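Local coordinates for protein putative carboxymuconolactone decarboxylase (Burkholderia xenovorans, PDB 2QEU) that is of unestablished function but belongs to the carboxymuconolactone decarboxylase family of the AhpD-like clan, and so may have peroxiredoxin-type activity, at residues I13-M25 and P40-L54. Numbering follows the deposited sequence. Where two conformers were deposited one is given.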
loop_
_atom_site.group_PDB
_atom_site.type_symbol
_atom_site.label_atom_id
_atom_site.label_comp_id
_atom_site.label_asym_id
_atom_site.label_seq_id
_atom_site.Cartn_x
_atom_site.Cartn_y
_atom_site.Cartn_z
ATOM N N ILE B 13 -12.818 10.351 29.817
ATOM C CA ILE B 13 -11.794 9.576 29.092
ATOM C C ILE B 13 -10.609 10.467 28.645
ATOM O O ILE B 13 -9.444 10.051 28.730
ATOM C CB ILE B 13 -12.408 8.794 27.905
ATOM C CG1 ILE B 13 -13.320 7.676 28.442
ATOM C CG2 ILE B 13 -11.295 8.209 26.992
ATOM C CD1 ILE B 13 -14.158 6.998 27.368
ATOM N N LEU B 14 -10.907 11.691 28.204
ATOM C CA LEU B 14 -9.859 12.661 27.869
ATOM C C LEU B 14 -8.999 12.994 29.082
ATOM O O LEU B 14 -7.767 13.040 28.991
ATOM C CB LEU B 14 -10.480 13.934 27.276
ATOM C CG LEU B 14 -10.848 13.784 25.791
ATOM C CD1 LEU B 14 -11.999 14.715 25.442
ATOM C CD2 LEU B 14 -9.630 14.028 24.907
ATOM N N LYS B 15 -9.662 13.220 30.217
ATOM C CA LYS B 15 -8.957 13.485 31.471
ATOM C C LYS B 15 -8.025 12.311 31.817
ATOM O O LYS B 15 -6.875 12.523 32.231
ATOM C CB LYS B 15 -9.951 13.787 32.634
ATOM N N GLN B 16 -8.511 11.083 31.623
ATOM C CA GLN B 16 -7.718 9.880 31.898
ATOM C C GLN B 16 -6.364 9.826 31.166
ATOM O O GLN B 16 -5.375 9.294 31.696
ATOM C CB GLN B 16 -8.501 8.619 31.525
ATOM C CG GLN B 16 -9.125 7.876 32.686
ATOM C CD GLN B 16 -9.641 6.500 32.271
ATOM O OE1 GLN B 16 -9.162 5.890 31.291
ATOM N NE2 GLN B 16 -10.616 5.999 33.021
ATOM N N HIS B 17 -6.323 10.341 29.940
ATOM C CA HIS B 17 -5.156 10.137 29.093
ATOM C C HIS B 17 -4.414 11.420 28.800
ATOM O O HIS B 17 -3.422 11.400 28.078
ATOM C CB HIS B 17 -5.604 9.483 27.793
ATOM C CG HIS B 17 -6.189 8.123 27.988
ATOM N ND1 HIS B 17 -5.437 7.051 28.431
ATOM C CD2 HIS B 17 -7.450 7.654 27.822
ATOM C CE1 HIS B 17 -6.205 5.976 28.508
ATOM N NE2 HIS B 17 -7.427 6.313 28.133
ATOM N N ALA B 18 -4.860 12.530 29.381
ATOM C CA ALA B 18 -4.266 13.830 29.069
ATOM C C ALA B 18 -2.765 13.896 29.425
ATOM O O ALA B 18 -1.956 14.446 28.652
ATOM C CB ALA B 18 -5.042 14.968 29.757
ATOM N N ALA B 19 -2.393 13.323 30.572
ATOM C CA ALA B 19 -0.985 13.324 31.020
ATOM C C ALA B 19 -0.066 12.557 30.043
ATOM O O ALA B 19 1.073 12.964 29.775
ATOM C CB ALA B 19 -0.879 12.751 32.424
ATOM N N HIS B 20 -0.575 11.449 29.511
ATOM C CA HIS B 20 0.148 10.682 28.498
ATOM C C HIS B 20 0.445 11.527 27.252
ATOM O O HIS B 20 1.592 11.595 26.798
ATOM C CB HIS B 20 -0.623 9.405 28.092
ATOM C CG HIS B 20 -0.076 8.752 26.856
ATOM N ND1 HIS B 20 1.186 8.194 26.804
ATOM C CD2 HIS B 20 -0.604 8.602 25.618
ATOM C CE1 HIS B 20 1.405 7.716 25.591
ATOM N NE2 HIS B 20 0.333 7.944 24.852
ATOM N N TYR B 21 -0.590 12.154 26.693
ATOM C CA TYR B 21 -0.419 12.909 25.453
ATOM C C TYR B 21 0.407 14.185 25.645
ATOM O O TYR B 21 1.199 14.548 24.764
ATOM C CB TYR B 21 -1.766 13.191 24.788
ATOM C CG TYR B 21 -2.412 11.948 24.207
ATOM C CD1 TYR B 21 -1.901 11.371 23.055
ATOM C CD2 TYR B 21 -3.528 11.347 24.810
ATOM C CE1 TYR B 21 -2.460 10.244 22.519
ATOM C CE2 TYR B 21 -4.116 10.211 24.268
ATOM C CZ TYR B 21 -3.570 9.658 23.092
ATOM O OH TYR B 21 -4.082 8.516 22.468
ATOM N N GLU B 22 0.265 14.855 26.789
ATOM C CA GLU B 22 1.087 16.032 27.021
ATOM C C GLU B 22 2.555 15.634 27.137
ATOM O O GLU B 22 3.428 16.283 26.557
ATOM C CB GLU B 22 0.634 16.786 28.272
ATOM C CG GLU B 22 -0.765 17.418 28.151
ATOM C CD GLU B 22 -0.867 18.519 27.102
ATOM O OE1 GLU B 22 0.174 19.053 26.665
ATOM O OE2 GLU B 22 -2.000 18.865 26.730
ATOM N N SER B 23 2.816 14.551 27.869
ATOM C CA SER B 23 4.169 14.076 28.105
ATOM C C SER B 23 4.807 13.576 26.825
ATOM O O SER B 23 5.909 13.992 26.440
ATOM C CB SER B 23 4.123 12.939 29.121
ATOM O OG SER B 23 5.414 12.431 29.374
ATOM N N ASP B 24 4.070 12.718 26.142
ATOM C CA ASP B 24 4.613 12.050 24.975
ATOM C C ASP B 24 4.666 12.941 23.755
ATOM O O ASP B 24 5.692 12.945 23.026
ATOM C CB ASP B 24 3.794 10.820 24.640
ATOM C CG ASP B 24 4.484 9.965 23.610
ATOM O OD1 ASP B 24 5.634 9.510 23.907
ATOM O OD2 ASP B 24 3.870 9.801 22.538
HETATM N N MSE B 25 3.567 13.680 23.544
HETATM C CA MSE B 25 3.325 14.442 22.309
HETATM C C MSE B 25 3.184 15.952 22.435
HETATM O O MSE B 25 3.072 16.645 21.412
HETATM C CB MSE B 25 2.072 13.881 21.584
HETATM C CG MSE B 25 2.174 12.406 21.246
HETATM SE SE MSE B 25 3.315 12.120 19.658
HETATM C CE MSE B 25 1.981 12.425 18.265
ATOM N N PRO B 40 -15.638 7.521 21.902
ATOM C CA PRO B 40 -14.834 7.656 23.139
ATOM C C PRO B 40 -14.320 6.312 23.740
ATOM O O PRO B 40 -13.190 6.264 24.294
ATOM C CB PRO B 40 -15.784 8.370 24.100
ATOM C CG PRO B 40 -17.123 8.086 23.584
ATOM C CD PRO B 40 -17.030 7.971 22.107
ATOM N N GLU B 41 -15.097 5.234 23.590
ATOM C CA GLU B 41 -14.620 3.913 24.025
ATOM C C GLU B 41 -13.445 3.421 23.199
ATOM O O GLU B 41 -12.530 2.804 23.725
ATOM C CB GLU B 41 -15.719 2.855 23.984
ATOM C CG GLU B 41 -16.911 3.131 24.850
ATOM C CD GLU B 41 -17.939 1.986 24.874
ATOM O OE1 GLU B 41 -18.053 1.174 23.916
ATOM O OE2 GLU B 41 -18.664 1.902 25.881
ATOM N N THR B 42 -13.477 3.667 21.891
ATOM C CA THR B 42 -12.317 3.359 21.016
ATOM C C THR B 42 -11.110 4.215 21.359
ATOM O O THR B 42 -10.000 3.700 21.457
ATOM C CB THR B 42 -12.666 3.422 19.487
ATOM O OG1 THR B 42 -13.442 2.266 19.160
ATOM C CG2 THR B 42 -11.386 3.476 18.589
ATOM N N PHE B 43 -11.329 5.505 21.598
ATOM C CA PHE B 43 -10.255 6.398 21.974
ATOM C C PHE B 43 -9.609 5.919 23.288
ATOM O O PHE B 43 -8.403 5.919 23.394
ATOM C CB PHE B 43 -10.762 7.849 22.093
ATOM C CG PHE B 43 -9.764 8.801 22.723
ATOM C CD1 PHE B 43 -8.678 9.280 22.010
ATOM C CD2 PHE B 43 -9.930 9.221 24.043
ATOM C CE1 PHE B 43 -7.760 10.129 22.584
ATOM C CE2 PHE B 43 -9.011 10.066 24.630
ATOM C CZ PHE B 43 -7.922 10.527 23.908
ATOM N N ASP B 44 -10.419 5.474 24.254
ATOM C CA ASP B 44 -9.901 5.021 25.563
ATOM C C ASP B 44 -9.010 3.784 25.374
ATOM O O ASP B 44 -7.878 3.789 25.821
ATOM C CB ASP B 44 -11.042 4.749 26.566
ATOM C CG ASP B 44 -10.528 4.394 27.964
ATOM O OD1 ASP B 44 -9.530 4.987 28.458
ATOM O OD2 ASP B 44 -11.160 3.526 28.583
ATOM N N ALA B 45 -9.504 2.759 24.669
ATOM C CA ALA B 45 -8.745 1.504 24.481
ATOM C C ALA B 45 -7.461 1.755 23.694
ATOM O O ALA B 45 -6.383 1.311 24.078
ATOM C CB ALA B 45 -9.590 0.446 23.802
ATOM N N TYR B 46 -7.582 2.518 22.621
ATOM C CA TYR B 46 -6.430 2.950 21.820
ATOM C C TYR B 46 -5.420 3.706 22.663
ATOM O O TYR B 46 -4.227 3.459 22.546
ATOM C CB TYR B 46 -6.868 3.816 20.646
ATOM C CG TYR B 46 -5.706 4.282 19.833
ATOM C CD1 TYR B 46 -5.088 3.415 18.932
ATOM C CD2 TYR B 46 -5.171 5.556 20.008
ATOM C CE1 TYR B 46 -4.005 3.816 18.208
ATOM C CE2 TYR B 46 -4.078 5.971 19.259
ATOM C CZ TYR B 46 -3.499 5.088 18.373
ATOM O OH TYR B 46 -2.427 5.475 17.617
ATOM N N SER B 47 -5.882 4.585 23.553
ATOM C CA SER B 47 -4.941 5.370 24.381
ATOM C C SER B 47 -4.216 4.472 25.388
ATOM O O SER B 47 -3.019 4.660 25.649
ATOM C CB SER B 47 -5.629 6.559 25.037
ATOM O OG SER B 47 -6.162 7.405 24.021
ATOM N N ARG B 48 -4.914 3.457 25.883
ATOM C CA ARG B 48 -4.282 2.507 26.777
ATOM C C ARG B 48 -3.188 1.737 26.036
ATOM O O ARG B 48 -2.120 1.501 26.622
ATOM C CB ARG B 48 -5.266 1.483 27.316
ATOM C CG ARG B 48 -6.268 1.962 28.333
ATOM C CD ARG B 48 -7.350 0.923 28.449
ATOM N NE ARG B 48 -8.381 1.417 29.323
ATOM C CZ ARG B 48 -8.418 1.180 30.630
ATOM N NH1 ARG B 48 -7.496 0.406 31.222
ATOM N NH2 ARG B 48 -9.402 1.703 31.342
HETATM N N MSE B 49 -3.475 1.329 24.794
HETATM C CA MSE B 49 -2.519 0.600 23.980
HETATM C C MSE B 49 -1.308 1.476 23.724
HETATM O O MSE B 49 -0.159 1.050 23.891
HETATM C CB MSE B 49 -3.144 0.156 22.653
HETATM C CG MSE B 49 -2.307 -0.868 21.886
HETATM SE SE MSE B 49 -3.208 -1.451 20.272
HETATM C CE MSE B 49 -3.030 0.208 19.330
ATOM N N ARG B 50 -1.566 2.723 23.345
ATOM C CA ARG B 50 -0.498 3.694 23.040
ATOM C C ARG B 50 0.405 3.935 24.241
ATOM O O ARG B 50 1.616 4.062 24.121
ATOM C CB ARG B 50 -1.139 5.034 22.670
ATOM C CG ARG B 50 -0.269 5.909 21.860
ATOM C CD ARG B 50 -0.934 7.228 21.632
ATOM N NE ARG B 50 -0.176 7.960 20.635
ATOM C CZ ARG B 50 0.881 8.714 20.908
ATOM N NH1 ARG B 50 1.289 8.914 22.160
ATOM N NH2 ARG B 50 1.524 9.289 19.913
ATOM N N THR B 51 -0.225 4.016 25.403
ATOM C CA THR B 51 0.472 4.293 26.648
ATOM C C THR B 51 1.481 3.214 26.985
ATOM O O THR B 51 2.615 3.543 27.378
ATOM C CB THR B 51 -0.534 4.503 27.796
ATOM O OG1 THR B 51 -1.393 5.586 27.425
ATOM C CG2 THR B 51 0.176 4.798 29.075
ATOM N N THR B 52 1.093 1.948 26.816
ATOM C CA THR B 52 2.034 0.837 27.026
ATOM C C THR B 52 3.121 0.850 25.928
ATOM O O THR B 52 4.341 0.772 26.213
ATOM C CB THR B 52 1.329 -0.535 27.142
ATOM O OG1 THR B 52 2.314 -1.561 27.329
ATOM C CG2 THR B 52 0.541 -0.860 25.935
HETATM N N MSE B 53 2.697 1.042 24.684
HETATM C CA MSE B 53 3.666 0.962 23.583
HETATM C C MSE B 53 4.745 2.037 23.657
HETATM O O MSE B 53 5.892 1.769 23.333
HETATM C CB MSE B 53 2.962 1.065 22.260
HETATM C CG MSE B 53 2.226 -0.197 21.874
HETATM SE SE MSE B 53 1.288 0.182 20.202
HETATM C CE MSE B 53 0.625 -1.558 19.806
ATOM N N LEU B 54 4.385 3.217 24.163
ATOM C CA LEU B 54 5.286 4.356 24.198
ATOM C C LEU B 54 5.813 4.635 25.631
ATOM O O LEU B 54 6.331 5.717 25.947
ATOM C CB LEU B 54 4.572 5.564 23.575
ATOM C CG LEU B 54 4.540 5.527 22.063
ATOM C CD1 LEU B 54 3.584 6.567 21.439
ATOM C CD2 LEU B 54 5.956 5.685 21.491
HETATM O O HOH W 1 -3.046 6.787 29.343
HETATM O O HOH W 2 5.915 8.339 26.294
#
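Arg50 reaches from helix 40-53 into a hole formed by His20, Tyr21, Asp24 and Met25 of helix 10-25. With CG anti to the backbone N (chi1 -158°), the extended chain carries the guanidinium along to Asp24 and Met25. Arg50 CD lies 3.5 Å from Tyr21 CE1, which sits over one face of the guanidinium. Arg50 NH1 makes a salt bridge to Asp24 OD2 (2.8 Å), meeting it from above the carboxylate plane, while Arg50 NH2 lies 3.4 Å from the selenium of Met25, a selenomethionine. Asp24 OD1 is hydrogen-bonded to His69 NE2, on helix 65-79; Arg50 NH2 also binds a citrate, probably from crystallisation. The two helices belong to an all-helical subunit and run nearly parallel, 25° apart, with knobs-into-holes packing. Phe43 is the second knob, set among Ile13, Leu14, His17 and Tyr21. Ile13 CG2 comes to its edge at Phe43 CD2 (3.4 Å) and also touches Asp44 CB; Ile13 CD1 lies 3.3 Å from Pro40 O. The His17 ring meets the Phe43 face offset edge-to-face, planes at 90°. Ser47 CB sits over the His17 ring, 3.3 Å from its centroid, while His17 NE2 donates a very short bond (2.5 Å) to Asp44 OD1 on its anti lone pair. Tyr21 OH donates to Ser47 OG (2.8 Å), which in turn donates to Phe43 O; Ser47 N reaches that acceptor from the opposite face of the carbonyl plane.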